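Local coordinates for protein excinuclease ABC, subunit A. (Deinococcus radiodurans, PDB 2VF7) that binds DNA, zinc and adenine nucleotides as a UvrA-family member of the ABC superfamily, and probably hydrolyses ATP while recognising damaged DNA for excision repair, at residues G523-V528 against R771-L776; T538-A543 against T785-E790; A543-L548 against L586-Q591; T743-S748 against V777-A782. The protein carries 1 engineered substitution. All blocks are in the same frame, centred on the assembly; numbering follows the deposited sequence. Where two conformers were deposited one is given.

Contact 1. Residues G523-V528 against R771-L776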
loop_
_atom_site.group_PDB
_atom_site.type_symbol
_atom_site.label_atom_id
_atom_site.label_comp_id
_atom_site.label_asym_id
_atom_site.label_seq_id
_atom_site.Cartn_x
_atom_site.Cartn_y
_atom_site.Cartn_z
ATOM N N GLY A 523 -32.748 43.438 -0.504
ATOM C CA GLY A 523 -32.122 44.372 -1.442
ATOM C C GLY A 523 -30.817 44.917 -0.921
ATOM O O GLY A 523 -30.353 45.968 -1.358
ATOM N N VAL A 524 -30.236 44.178 0.021
ATOM C CA VAL A 524 -29.089 44.602 0.832
ATOM C C VAL A 524 -28.205 43.377 1.066
ATOM O O VAL A 524 -28.650 42.239 0.899
ATOM C CB VAL A 524 -29.585 45.200 2.187
ATOM C CG1 VAL A 524 -28.466 45.473 3.127
ATOM C CG2 VAL A 524 -30.354 46.497 1.943
ATOM N N MET A 525 -26.946 43.616 1.418
ATOM C CA MET A 525 -25.998 42.547 1.713
ATOM C C MET A 525 -25.723 42.379 3.234
ATOM O O MET A 525 -25.284 43.323 3.899
ATOM C CB MET A 525 -24.720 42.761 0.890
ATOM C CG MET A 525 -23.449 42.607 1.659
ATOM S SD MET A 525 -22.335 41.446 0.895
ATOM C CE MET A 525 -22.001 40.364 2.300
ATOM N N THR A 526 -25.999 41.170 3.747
ATOM C CA THR A 526 -25.831 40.815 5.169
ATOM C C THR A 526 -24.730 39.772 5.387
ATOM O O THR A 526 -24.628 38.786 4.652
ATOM C CB THR A 526 -27.149 40.247 5.802
ATOM O OG1 THR A 526 -28.253 41.099 5.510
ATOM C CG2 THR A 526 -27.036 40.125 7.329
ATOM N N SER A 527 -23.913 40.013 6.412
ATOM C CA SER A 527 -22.914 39.073 6.904
ATOM C C SER A 527 -23.414 38.401 8.173
ATOM O O SER A 527 -23.821 39.059 9.117
ATOM C CB SER A 527 -21.599 39.807 7.196
ATOM O OG SER A 527 -20.938 40.182 5.997
ATOM N N VAL A 528 -23.371 37.082 8.205
ATOM C CA VAL A 528 -23.727 36.343 9.411
ATOM C C VAL A 528 -22.457 35.818 10.103
ATOM O O VAL A 528 -21.832 34.840 9.659
ATOM C CB VAL A 528 -24.706 35.213 9.093
ATOM C CG1 VAL A 528 -25.060 34.461 10.346
ATOM C CG2 VAL A 528 -25.971 35.788 8.412
ATOM N N ARG A 771 -11.517 42.696 -5.261
ATOM C CA ARG A 771 -12.091 42.409 -6.581
ATOM C C ARG A 771 -13.398 41.600 -6.499
ATOM O O ARG A 771 -14.299 41.787 -7.323
ATOM C CB ARG A 771 -11.066 41.680 -7.470
ATOM C CG ARG A 771 -11.477 41.489 -8.951
ATOM C CD ARG A 771 -10.726 40.318 -9.640
ATOM N NE ARG A 771 -9.798 40.738 -10.699
ATOM C CZ ARG A 771 -10.166 41.140 -11.923
ATOM N NH1 ARG A 771 -11.453 41.216 -12.253
ATOM N NH2 ARG A 771 -9.253 41.493 -12.822
ATOM N N LEU A 772 -13.505 40.705 -5.520
ATOM C CA LEU A 772 -14.722 39.908 -5.339
ATOM C C LEU A 772 -15.891 40.766 -4.823
ATOM O O LEU A 772 -17.024 40.644 -5.298
ATOM C CB LEU A 772 -14.456 38.726 -4.384
ATOM C CG LEU A 772 -15.409 37.523 -4.244
ATOM C CD1 LEU A 772 -16.614 37.833 -3.375
ATOM C CD2 LEU A 772 -15.839 36.961 -5.606
ATOM N N GLN A 773 -15.591 41.623 -3.847
ATOM C CA GLN A 773 -16.572 42.498 -3.204
ATOM C C GLN A 773 -17.264 43.490 -4.170
ATOM O O GLN A 773 -18.444 43.810 -3.989
ATOM C CB GLN A 773 -15.907 43.234 -2.035
ATOM C CG GLN A 773 -16.874 43.907 -1.068
ATOM C CD GLN A 773 -17.326 43.005 0.082
ATOM O OE1 GLN A 773 -18.514 42.685 0.207
ATOM N NE2 GLN A 773 -16.386 42.621 0.941
ATOM N N ARG A 774 -16.537 43.968 -5.179
ATOM C CA ARG A 774 -17.112 44.839 -6.211
ATOM C C ARG A 774 -18.196 44.134 -7.017
ATOM O O ARG A 774 -19.141 44.768 -7.492
ATOM C CB ARG A 774 -16.041 45.329 -7.184
ATOM C CG ARG A 774 -14.929 46.135 -6.553
ATOM C CD ARG A 774 -14.189 46.963 -7.600
ATOM N NE ARG A 774 -13.194 46.201 -8.359
ATOM C CZ ARG A 774 -11.924 46.034 -7.990
ATOM N NH1 ARG A 774 -11.478 46.566 -6.852
ATOM N NH2 ARG A 774 -11.096 45.321 -8.757
ATOM N N GLN A 775 -18.046 42.828 -7.201
ATOM C CA GLN A 775 -19.029 42.067 -7.961
ATOM C C GLN A 775 -20.272 41.801 -7.105
ATOM O O GLN A 775 -21.393 41.773 -7.624
ATOM C CB GLN A 775 -18.443 40.757 -8.531
ATOM C CG GLN A 775 -16.967 40.803 -9.003
ATOM C CD GLN A 775 -16.647 41.907 -10.014
ATOM O OE1 GLN A 775 -17.427 42.193 -10.938
ATOM N NE2 GLN A 775 -15.470 42.519 -9.850
ATOM N N LEU A 776 -20.069 41.614 -5.800
ATOM C CA LEU A 776 -21.180 41.462 -4.863
ATOM C C LEU A 776 -21.971 42.754 -4.755
ATOM O O LEU A 776 -23.184 42.714 -4.601
ATOM C CB LEU A 776 -20.701 40.997 -3.475
ATOM C CG LEU A 776 -20.105 39.583 -3.339
ATOM C CD1 LEU A 776 -19.812 39.226 -1.902
ATOM C CD2 LEU A 776 -20.982 38.505 -3.974
#
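Met525 and Gln773 meet with their side chains crossed at about a right angle. Met525 comes from strand 525-529 and Gln773 from helix 766-781. The sulfur does the touching: Met525 SD lies 4.1 Å from Gln773 OE1. Bends at chi2 and chi3 of the methionine bring SD to the helix. The glutamine starts from the helix with CG anti to the backbone N (chi1 -165°). A bend at chi2 (89°) then brings its amide oxygen round to the sulfur.

Leu776 comes to the same sulfur one helical turn later. Its CD1 methyl is 4.4 Å from Met525 SD. The first bond of the leucine side chain points toward the strand, while Gln773 reaches it only with its end. Within the helix, Gln775 NE2 donates to the carbonyl oxygen of Arg771 at 2.9 Å, in the carbonyl plane, which fixes the rotation of the Gln775 amide.

The contact sits in the nucleotide-binding fold of the ABC family. Helix 766-781 packs on the parallel part of the sheet. Met525 also rests on Val786 and Ala788 of the adjoining strand 785-789, and Ser527 OG is hydrogen-bonded to Ser799 OG.

One sulfur therefore touches both a methyl group and an amide oxygen. At these separations both are van der Waals approaches. The chemistry implies shape-dependent packing by a flexible, polarisable side chain, with little directional bonding to set the helix against the strand.

Contact 2. Residues T538-A543 against T785-E790; sequences TLVSQA and TVIAVE. With ADP (adenosine-5'-diphosphate), chain D.
Val540 packs on Ile787 and Val789 from within a widened, pi-type turn of helix 536-551. The bond marking that turn runs from Ala543 N to Thr538 O, 3.0 Å. Val789 is unusual too: its CG1 nearly eclipses the backbone N (chi1 9°).

A single methyl carries most of the touching. Val540 CG1 lies 3.9 Å from Val789 CG1 and also 3.9 Å from Ile787 CG2. Val540 and Val789 slide past each other in opposite directions, while Val540 and Ile787 cross obliquely. Val540 CG1 is anti to the backbone N, which aims it at the strand. At the edge of the patch Ser541 OG reaches Val789 CG1 at 4.1 Å.

The short helix and strand axes approach to 8.9 Å with an angle of 115° between their directions. Alternate residues of the strand, Ile787 and Val789, face this helix, and Ala788 points away.

The helix begins at the end of the P-loop (Walker A) and holds ADP. Thr538 N makes a weak bond to O2A of the alpha-phosphate, 2.7 Å long with an angle of 127°. Thr538 OG1 also bonds to O2A, but its modelled length is doubtfully short. Lys536 and backbone amides of the loop bind the ADP as well.

The turn thus has two chemistries. Thr538 lies against the alpha-phosphate through polar atoms, and two residues on Val540 turns its methyl to the sheet.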
loop_
_atom_site.group_PDB
_atom_site.type_symbol
_atom_site.label_atom_id
_atom_site.label_comp_id
_atom_site.label_asym_id
_atom_site.label_seq_id
_atom_site.Cartn_x
_atom_site.Cartn_y
_atom_site.Cartn_z
ATOM N N THR A 538 -25.894 26.523 10.548
ATOM C CA THR A 538 -27.174 25.896 10.907
ATOM C C THR A 538 -28.360 26.811 10.613
ATOM O O THR A 538 -29.415 26.339 10.199
ATOM C CB THR A 538 -27.213 25.454 12.397
ATOM O OG1 THR A 538 -25.976 24.823 12.750
ATOM C CG2 THR A 538 -28.319 24.468 12.645
ATOM N N LEU A 539 -28.191 28.117 10.832
ATOM C CA LEU A 539 -29.218 29.112 10.516
ATOM C C LEU A 539 -29.339 29.395 9.018
ATOM O O LEU A 539 -30.436 29.353 8.467
ATOM C CB LEU A 539 -28.951 30.417 11.262
ATOM C CG LEU A 539 -29.925 31.591 11.076
ATOM C CD1 LEU A 539 -31.283 31.325 11.699
ATOM C CD2 LEU A 539 -29.330 32.858 11.651
ATOM N N VAL A 540 -28.205 29.666 8.366
ATOM C CA VAL A 540 -28.195 30.224 7.010
ATOM C C VAL A 540 -28.211 29.153 5.934
ATOM O O VAL A 540 -29.107 29.131 5.103
ATOM C CB VAL A 540 -26.984 31.169 6.789
ATOM C CG1 VAL A 540 -26.971 31.717 5.370
ATOM C CG2 VAL A 540 -26.993 32.308 7.811
ATOM N N SER A 541 -27.213 28.271 5.954
ATOM C CA SER A 541 -27.093 27.219 4.950
ATOM C C SER A 541 -28.148 26.132 5.111
ATOM O O SER A 541 -28.785 25.722 4.139
ATOM C CB SER A 541 -25.685 26.621 4.953
ATOM O OG SER A 541 -24.744 27.606 4.565
ATOM N N GLN A 542 -28.347 25.669 6.334
ATOM C CA GLN A 542 -29.322 24.609 6.567
ATOM C C GLN A 542 -30.752 25.130 6.686
ATOM O O GLN A 542 -31.566 24.859 5.826
ATOM C CB GLN A 542 -28.909 23.739 7.757
ATOM C CG GLN A 542 -27.504 23.127 7.588
ATOM C CD GLN A 542 -27.014 22.410 8.834
ATOM O OE1 GLN A 542 -27.789 21.723 9.516
ATOM N NE2 GLN A 542 -25.722 22.554 9.136
ATOM N N ALA A 543 -31.053 25.902 7.724
ATOM C CA ALA A 543 -32.439 26.306 8.013
ATOM C C ALA A 543 -33.046 27.272 7.006
ATOM O O ALA A 543 -34.145 27.036 6.508
ATOM C CB ALA A 543 -32.559 26.878 9.427
ATOM N N THR A 785 -30.604 40.123 -3.029
ATOM C CA THR A 785 -30.157 40.114 -1.644
ATOM C C THR A 785 -29.106 39.011 -1.424
ATOM O O THR A 785 -29.359 37.833 -1.690
ATOM C CB THR A 785 -31.341 40.111 -0.608
ATOM O OG1 THR A 785 -31.429 38.862 0.088
ATOM C CG2 THR A 785 -32.673 40.419 -1.278
ATOM N N VAL A 786 -27.911 39.407 -0.999
ATOM C CA VAL A 786 -26.899 38.422 -0.646
ATOM C C VAL A 786 -26.801 38.280 0.873
ATOM O O VAL A 786 -26.709 39.268 1.608
ATOM C CB VAL A 786 -25.518 38.565 -1.435
ATOM C CG1 VAL A 786 -25.414 39.867 -2.236
ATOM C CG2 VAL A 786 -24.285 38.323 -0.529
ATOM N N ILE A 787 -26.906 37.034 1.316
ATOM C CA ILE A 787 -26.686 36.662 2.700
ATOM C C ILE A 787 -25.490 35.735 2.681
ATOM O O ILE A 787 -25.507 34.705 2.023
ATOM C CB ILE A 787 -27.901 35.939 3.305
ATOM C CG1 ILE A 787 -29.127 36.834 3.199
ATOM C CG2 ILE A 787 -27.602 35.559 4.758
ATOM C CD1 ILE A 787 -30.419 36.157 3.513
ATOM N N ALA A 788 -24.443 36.122 3.390
ATOM C CA ALA A 788 -23.182 35.421 3.335
ATOM C C ALA A 788 -22.776 35.071 4.746
ATOM O O ALA A 788 -22.590 35.964 5.560
ATOM C CB ALA A 788 -22.155 36.316 2.723
ATOM N N VAL A 789 -22.673 33.783 5.059
ATOM C CA VAL A 789 -21.995 33.374 6.299
ATOM C C VAL A 789 -20.498 33.691 6.199
ATOM O O VAL A 789 -19.830 33.283 5.261
ATOM C CB VAL A 789 -22.338 31.917 6.750
ATOM C CG1 VAL A 789 -23.120 31.169 5.679
ATOM C CG2 VAL A 789 -21.105 31.140 7.276
ATOM N N GLU A 790 -19.997 34.470 7.151
ATOM C CA GLU A 790 -18.744 35.186 6.968
ATOM C C GLU A 790 -17.878 35.168 8.239
ATOM O O GLU A 790 -18.394 35.279 9.350
ATOM C CB GLU A 790 -19.065 36.610 6.518
ATOM C CG GLU A 790 -17.895 37.458 6.085
ATOM C CD GLU A 790 -17.050 36.808 5.011
ATOM O OE1 GLU A 790 -17.534 36.642 3.849
ATOM O OE2 GLU A 790 -15.892 36.462 5.354
HETATM P PB ADP D . -20.905 27.177 12.711
HETATM O O1B ADP D . -19.503 26.636 12.818
HETATM O O2B ADP D . -21.535 27.123 11.347
HETATM O O3B ADP D . -21.019 28.516 13.388
HETATM P PA ADP D . -22.850 25.044 13.018
HETATM O O1A ADP D . -22.104 23.796 12.671
HETATM O O2A ADP D . -23.785 25.672 12.037
HETATM O O3A ADP D . -21.834 26.170 13.582
HETATM O "O5'" ADP D . -23.762 24.618 14.283
HETATM C "C5'" ADP D . -23.215 24.494 15.590
HETATM C "C4'" ADP D . -23.808 23.339 16.380
HETATM O "O4'" ADP D . -24.615 22.498 15.560
HETATM C "C3'" ADP D . -22.663 22.475 16.876
HETATM O "O3'" ADP D . -22.952 22.007 18.191
HETATM C "C2'" ADP D . -22.614 21.321 15.893
HETATM O "O2'" ADP D . -22.020 20.130 16.428
HETATM C "C1'" ADP D . -24.073 21.164 15.510
HETATM N N9 ADP D . -24.195 20.572 14.155
HETATM C C8 ADP D . -24.045 21.233 12.984
HETATM N N7 ADP D . -24.225 20.416 11.920
HETATM C C5 ADP D . -24.489 19.189 12.424
HETATM C C6 ADP D . -24.778 17.846 11.858
HETATM N N6 ADP D . -24.813 17.667 10.514
HETATM N N1 ADP D . -25.004 16.824 12.719
HETATM C C2 ADP D . -24.961 16.992 14.061
HETATM N N3 ADP D . -24.706 18.185 14.644
HETATM C C4 ADP D . -24.467 19.297 13.893
#

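Contact 3. Residues A543-L548 against L586-Q591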
loop_
_atom_site.group_PDB
_atom_site.type_symbol
_atom_site.label_atom_id
_atom_site.label_comp_id
_atom_site.label_asym_id
_atom_site.label_seq_id
_atom_site.Cartn_x
_atom_site.Cartn_y
_atom_site.Cartn_z
ATOM N N ALA A 543 -31.053 25.902 7.724
ATOM C CA ALA A 543 -32.439 26.306 8.013
ATOM C C ALA A 543 -33.046 27.272 7.006
ATOM O O ALA A 543 -34.145 27.036 6.508
ATOM C CB ALA A 543 -32.559 26.878 9.427
ATOM N N LEU A 544 -32.349 28.364 6.712
ATOM C CA LEU A 544 -32.880 29.343 5.779
ATOM C C LEU A 544 -33.162 28.665 4.449
ATOM O O LEU A 544 -34.311 28.584 4.032
ATOM C CB LEU A 544 -31.923 30.524 5.589
ATOM C CG LEU A 544 -32.410 31.618 4.620
ATOM C CD1 LEU A 544 -33.763 32.171 5.042
ATOM C CD2 LEU A 544 -31.418 32.747 4.502
ATOM N N VAL A 545 -32.108 28.146 3.824
ATOM C CA VAL A 545 -32.167 27.566 2.483
ATOM C C VAL A 545 -33.302 26.556 2.284
ATOM O O VAL A 545 -34.069 26.666 1.323
ATOM C CB VAL A 545 -30.796 26.950 2.083
ATOM C CG1 VAL A 545 -30.915 26.088 0.837
ATOM C CG2 VAL A 545 -29.789 28.042 1.855
ATOM N N ASP A 546 -33.427 25.573 3.168
ATOM C CA ASP A 546 -34.545 24.652 3.012
ATOM C C ASP A 546 -35.753 25.044 3.853
ATOM O O ASP A 546 -36.466 24.199 4.390
ATOM C CB ASP A 546 -34.149 23.165 3.123
ATOM C CG ASP A 546 -33.283 22.856 4.329
ATOM O OD1 ASP A 546 -33.825 22.873 5.460
ATOM O OD2 ASP A 546 -32.077 22.553 4.125
ATOM N N ALA A 547 -35.965 26.350 3.960
ATOM C CA ALA A 547 -37.273 26.891 4.289
ATOM C C ALA A 547 -37.825 27.512 3.013
ATOM O O ALA A 547 -38.960 27.237 2.633
ATOM C CB ALA A 547 -37.192 27.916 5.420
ATOM N N LEU A 548 -37.013 28.316 2.326
ATOM C CA LEU A 548 -37.493 28.970 1.105
ATOM C C LEU A 548 -37.316 28.176 -0.197
ATOM O O LEU A 548 -37.799 28.601 -1.253
ATOM C CB LEU A 548 -37.033 30.434 0.997
ATOM C CG LEU A 548 -35.617 30.924 0.725
ATOM C CD1 LEU A 548 -35.672 32.430 0.527
ATOM C CD2 LEU A 548 -34.714 30.611 1.869
ATOM N N LEU A 586 -34.425 31.628 -5.149
ATOM C CA LEU A 586 -33.365 31.288 -4.228
ATOM C C LEU A 586 -32.214 30.780 -5.085
ATOM O O LEU A 586 -32.399 29.937 -5.958
ATOM C CB LEU A 586 -33.861 30.191 -3.271
ATOM C CG LEU A 586 -33.060 29.461 -2.178
ATOM C CD1 LEU A 586 -32.193 28.349 -2.733
ATOM C CD2 LEU A 586 -32.255 30.393 -1.281
ATOM N N VAL A 587 -31.027 31.319 -4.851
ATOM C CA VAL A 587 -29.809 30.788 -5.452
ATOM C C VAL A 587 -28.805 30.533 -4.336
ATOM O O VAL A 587 -28.415 31.459 -3.639
ATOM C CB VAL A 587 -29.213 31.761 -6.491
ATOM C CG1 VAL A 587 -27.781 31.375 -6.824
ATOM C CG2 VAL A 587 -30.065 31.780 -7.738
ATOM N N ARG A 588 -28.409 29.279 -4.148
ATOM C CA ARG A 588 -27.400 28.990 -3.149
ATOM C C ARG A 588 -26.061 28.699 -3.816
ATOM O O ARG A 588 -25.997 27.995 -4.818
ATOM C CB ARG A 588 -27.836 27.869 -2.191
ATOM C CG ARG A 588 -27.398 26.451 -2.567
ATOM C CD ARG A 588 -27.237 25.568 -1.331
ATOM N NE ARG A 588 -26.322 26.167 -0.360
ATOM C CZ ARG A 588 -25.770 25.522 0.666
ATOM N NH1 ARG A 588 -26.028 24.231 0.874
ATOM N NH2 ARG A 588 -24.950 26.180 1.484
ATOM N N VAL A 589 -24.998 29.266 -3.260
ATOM C CA VAL A 589 -23.657 29.051 -3.779
ATOM C C VAL A 589 -22.807 28.334 -2.732
ATOM O O VAL A 589 -22.387 28.916 -1.728
ATOM C CB VAL A 589 -23.004 30.370 -4.269
ATOM C CG1 VAL A 589 -21.623 30.118 -4.810
ATOM C CG2 VAL A 589 -23.869 31.007 -5.350
ATOM N N ASP A 590 -22.586 27.050 -2.997
ATOM C CA ASP A 590 -21.828 26.138 -2.138
ATOM C C ASP A 590 -20.333 26.116 -2.456
ATOM O O ASP A 590 -19.888 26.594 -3.504
ATOM C CB ASP A 590 -22.406 24.710 -2.256
ATOM C CG ASP A 590 -22.961 24.386 -3.680
ATOM O OD1 ASP A 590 -23.697 23.378 -3.820
ATOM O OD2 ASP A 590 -22.677 25.121 -4.660
ATOM N N GLN A 591 -19.566 25.541 -1.535
ATOM C CA GLN A 591 -18.118 25.355 -1.697
ATOM C C GLN A 591 -17.748 24.105 -2.521
ATOM O O GLN A 591 -16.602 23.982 -2.976
ATOM C CB GLN A 591 -17.451 25.274 -0.322
ATOM C CG GLN A 591 -18.054 24.200 0.605
ATOM C CD GLN A 591 -19.466 24.532 1.082
ATOM O OE1 GLN A 591 -20.348 23.664 1.101
ATOM N NE2 GLN A 591 -19.684 25.793 1.477
#
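Leu548 and Leu586 cross at about a right angle and make the closest approach here. Leu548 CG lies 4.0 Å from Leu586 CD2, and its CD2 methyl is equally near that atom. With chi1 at 71°, the leucine folds back over its own backbone. From there the end of the side chain comes nearer the strand than its first bond would suggest.

Val545, one turn earlier, bridges two strand residues with one methyl. Its CG1 is 4.4 Å from Leu586 CD1 and 4.3 Å from Arg588 CD. The arginine thus offers the aliphatic part of its chain here. The same helix side chains also rest on strand 753-758, Val545 on Val756 and Leu548 on Val754. Leu586 touches Phe552.

This is helix-on-sheet packing in the ABC nucleotide-binding fold. Helix 536-551, which begins at the end of the P-loop, reaches strand 585-589, an outermost strand of the sheet within this chain. The short axes lie 9.6 Å apart and run at 146° to each other.

An outer layer of polar bonds lies behind these groups. Inside the helix Leu544 O accepts from both Ala547 N and Leu548 N. Beyond the strand, Asp590 OD2 forms a salt bridge with Lys740.

Contact 4. Residues T743-S748 against V777-A782; sequences TELRRS and VKLVDA. Engineered in segment 743-748: Arg746 (natural residue Gln).
Leu745 and Leu779 meet in the tight part of this contact, where the loop before a beta-alpha-beta unit packs on the helix of that unit. The unit is strand 753-758, helix 766-781 and strand 785-789. The two leucine side chains cross at about a right angle, with Leu745 CD1 3.7 Å from Leu779 CD2. Leu779 is buried, and it also touches Tyr755 and Val786 of the two strands. The other tight pair lies at the end of the helix. There the Ala782 CB methyl approaches the backbone oxygen Ser748 O at 3.6 Å, a contact without bonding.

The packing between these pairs is looser. Ser748 OG comes only to 4.3 Å from Leu779 CB.

Several of the more exposed residues around the contact are charged. Lys778 NZ forms a salt bridge with Glu716, and Glu744 OE1 pairs likewise with Arg585. Arg746, an engineered residue, lies near helix 705-716.

The loop lacks regular helical bonds here. One internal bond draws it together: Ser748 OG donates to Leu745 O at 2.7 Å, tilted 31° from the carbonyl plane.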
loop_
_atom_site.group_PDB
_atom_site.type_symbol
_atom_site.label_atom_id
_atom_site.label_comp_id
_atom_site.label_asym_id
_atom_site.label_seq_id
_atom_site.Cartn_x
_atom_site.Cartn_y
_atom_site.Cartn_z
ATOM N N THR A 743 -21.478 32.119 -13.163
ATOM C CA THR A 743 -22.584 31.521 -13.908
ATOM C C THR A 743 -23.902 32.197 -13.532
ATOM O O THR A 743 -24.781 32.360 -14.377
ATOM C CB THR A 743 -22.665 29.995 -13.677
ATOM O OG1 THR A 743 -21.361 29.421 -13.828
ATOM C CG2 THR A 743 -23.595 29.336 -14.676
ATOM N N GLU A 744 -24.018 32.606 -12.272
ATOM C CA GLU A 744 -25.213 33.313 -11.771
ATOM C C GLU A 744 -25.121 34.845 -11.766
ATOM O O GLU A 744 -26.067 35.512 -11.350
ATOM C CB GLU A 744 -25.555 32.836 -10.354
ATOM C CG GLU A 744 -26.093 31.430 -10.281
ATOM C CD GLU A 744 -27.346 31.263 -11.092
ATOM O OE1 GLU A 744 -28.195 32.191 -11.099
ATOM O OE2 GLU A 744 -27.487 30.202 -11.728
ATOM N N LEU A 745 -24.001 35.405 -12.217
ATOM C CA LEU A 745 -23.789 36.856 -12.140
ATOM C C LEU A 745 -24.533 37.656 -13.218
ATOM O O LEU A 745 -25.188 38.649 -12.904
ATOM C CB LEU A 745 -22.299 37.190 -12.166
ATOM C CG LEU A 745 -21.771 38.009 -10.985
ATOM C CD1 LEU A 745 -22.126 37.336 -9.664
ATOM C CD2 LEU A 745 -20.257 38.230 -11.075
ATOM N N ARG A 746 -24.429 37.240 -14.478
ATOM C CA ARG A 746 -25.148 37.929 -15.570
ATOM C C ARG A 746 -26.627 37.528 -15.751
ATOM O O ARG A 746 -27.392 38.264 -16.390
ATOM C CB ARG A 746 -24.382 37.830 -16.905
ATOM C CG ARG A 746 -23.521 39.059 -17.212
ATOM C CD ARG A 746 -22.955 39.074 -18.638
ATOM N NE ARG A 746 -23.993 39.068 -19.685
ATOM C CZ ARG A 746 -24.796 40.090 -19.988
ATOM N NH1 ARG A 746 -24.727 41.239 -19.320
ATOM N NH2 ARG A 746 -25.689 39.959 -20.963
ATOM N N ARG A 747 -27.031 36.385 -15.185
ATOM C CA ARG A 747 -28.448 35.970 -15.199
ATOM C C ARG A 747 -29.294 36.901 -14.326
ATOM O O ARG A 747 -30.507 37.019 -14.537
ATOM C CB ARG A 747 -28.653 34.520 -14.718
ATOM C CG ARG A 747 -27.666 33.469 -15.219
ATOM C CD ARG A 747 -27.967 32.102 -14.573
ATOM N NE ARG A 747 -28.443 31.113 -15.542
ATOM C CZ ARG A 747 -29.705 30.988 -15.968
ATOM N NH1 ARG A 747 -30.667 31.783 -15.503
ATOM N NH2 ARG A 747 -30.006 30.052 -16.866
ATOM N N SER A 748 -28.641 37.563 -13.361
ATOM C CA SER A 748 -29.308 38.414 -12.358
ATOM C C SER A 748 -29.871 39.758 -12.878
ATOM O O SER A 748 -29.679 40.808 -12.252
ATOM C CB SER A 748 -28.361 38.665 -11.183
ATOM O OG SER A 748 -27.335 39.577 -11.538
ATOM N N VAL A 777 -21.282 43.892 -4.839
ATOM C CA VAL A 777 -21.930 45.208 -4.932
ATOM C C VAL A 777 -22.820 45.300 -6.181
ATOM O O VAL A 777 -23.974 45.711 -6.094
ATOM C CB VAL A 777 -20.892 46.353 -4.921
ATOM C CG1 VAL A 777 -21.522 47.666 -5.273
ATOM C CG2 VAL A 777 -20.235 46.458 -3.551
ATOM N N LYS A 778 -22.281 44.894 -7.330
ATOM C CA LYS A 778 -23.029 44.905 -8.588
ATOM C C LYS A 778 -24.361 44.189 -8.485
ATOM O O LYS A 778 -25.391 44.744 -8.850
ATOM C CB LYS A 778 -22.202 44.319 -9.742
ATOM C CG LYS A 778 -21.304 45.349 -10.397
ATOM C CD LYS A 778 -20.850 44.941 -11.788
ATOM C CE LYS A 778 -19.433 44.384 -11.778
ATOM N NZ LYS A 778 -18.786 44.530 -13.129
ATOM N N LEU A 779 -24.351 42.967 -7.968
ATOM C CA LEU A 779 -25.577 42.172 -7.944
ATOM C C LEU A 779 -26.632 42.650 -6.906
ATOM O O LEU A 779 -27.817 42.337 -7.037
ATOM C CB LEU A 779 -25.264 40.662 -7.889
ATOM C CG LEU A 779 -24.956 39.922 -6.591
ATOM C CD1 LEU A 779 -26.273 39.569 -5.928
ATOM C CD2 LEU A 779 -24.153 38.667 -6.846
ATOM N N VAL A 780 -26.205 43.438 -5.917
ATOM C CA VAL A 780 -27.129 44.087 -4.971
ATOM C C VAL A 780 -27.717 45.368 -5.587
ATOM O O VAL A 780 -28.866 45.736 -5.319
ATOM C CB VAL A 780 -26.435 44.393 -3.606
ATOM C CG1 VAL A 780 -27.378 45.092 -2.646
ATOM C CG2 VAL A 780 -25.911 43.117 -2.966
ATOM N N ASP A 781 -26.916 46.042 -6.412
ATOM C CA ASP A 781 -27.391 47.144 -7.257
ATOM C C ASP A 781 -28.505 46.686 -8.193
ATOM O O ASP A 781 -29.380 47.475 -8.561
ATOM C CB ASP A 781 -26.246 47.714 -8.099
ATOM C CG ASP A 781 -25.315 48.597 -7.296
ATOM O OD1 ASP A 781 -25.765 49.161 -6.271
ATOM O OD2 ASP A 781 -24.134 48.719 -7.700
ATOM N N ALA A 782 -28.463 45.407 -8.576
ATOM C CA ALA A 782 -29.497 44.825 -9.438
ATOM C C ALA A 782 -30.864 44.681 -8.743
ATOM O O ALA A 782 -31.874 44.509 -9.405
ATOM C CB ALA A 782 -29.027 43.489 -9.990
#

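From the N terminus, strand 525-529 opens contact 1, and helix 536-551 opens contacts 2 and 3, which share Ala543. Contact 3 closes first, at 586-591, and is nested inside both other loops. The chain next opens contact 4 at 743-748. Helix 766-781 then closes contact 1 at 771-776 and contact 4 at 777-782. Strand 785-789 follows and closes contact 2. Contact 1 therefore crosses contacts 2 and 4, contact 4 nests within contact 2, and contacts 3 and 4 are in series. Contacts 1 to 3 tie helices 536-551 and 766-781 to one sheet. Contact 4 ties the loop before strand 753-758 to helix 766-781.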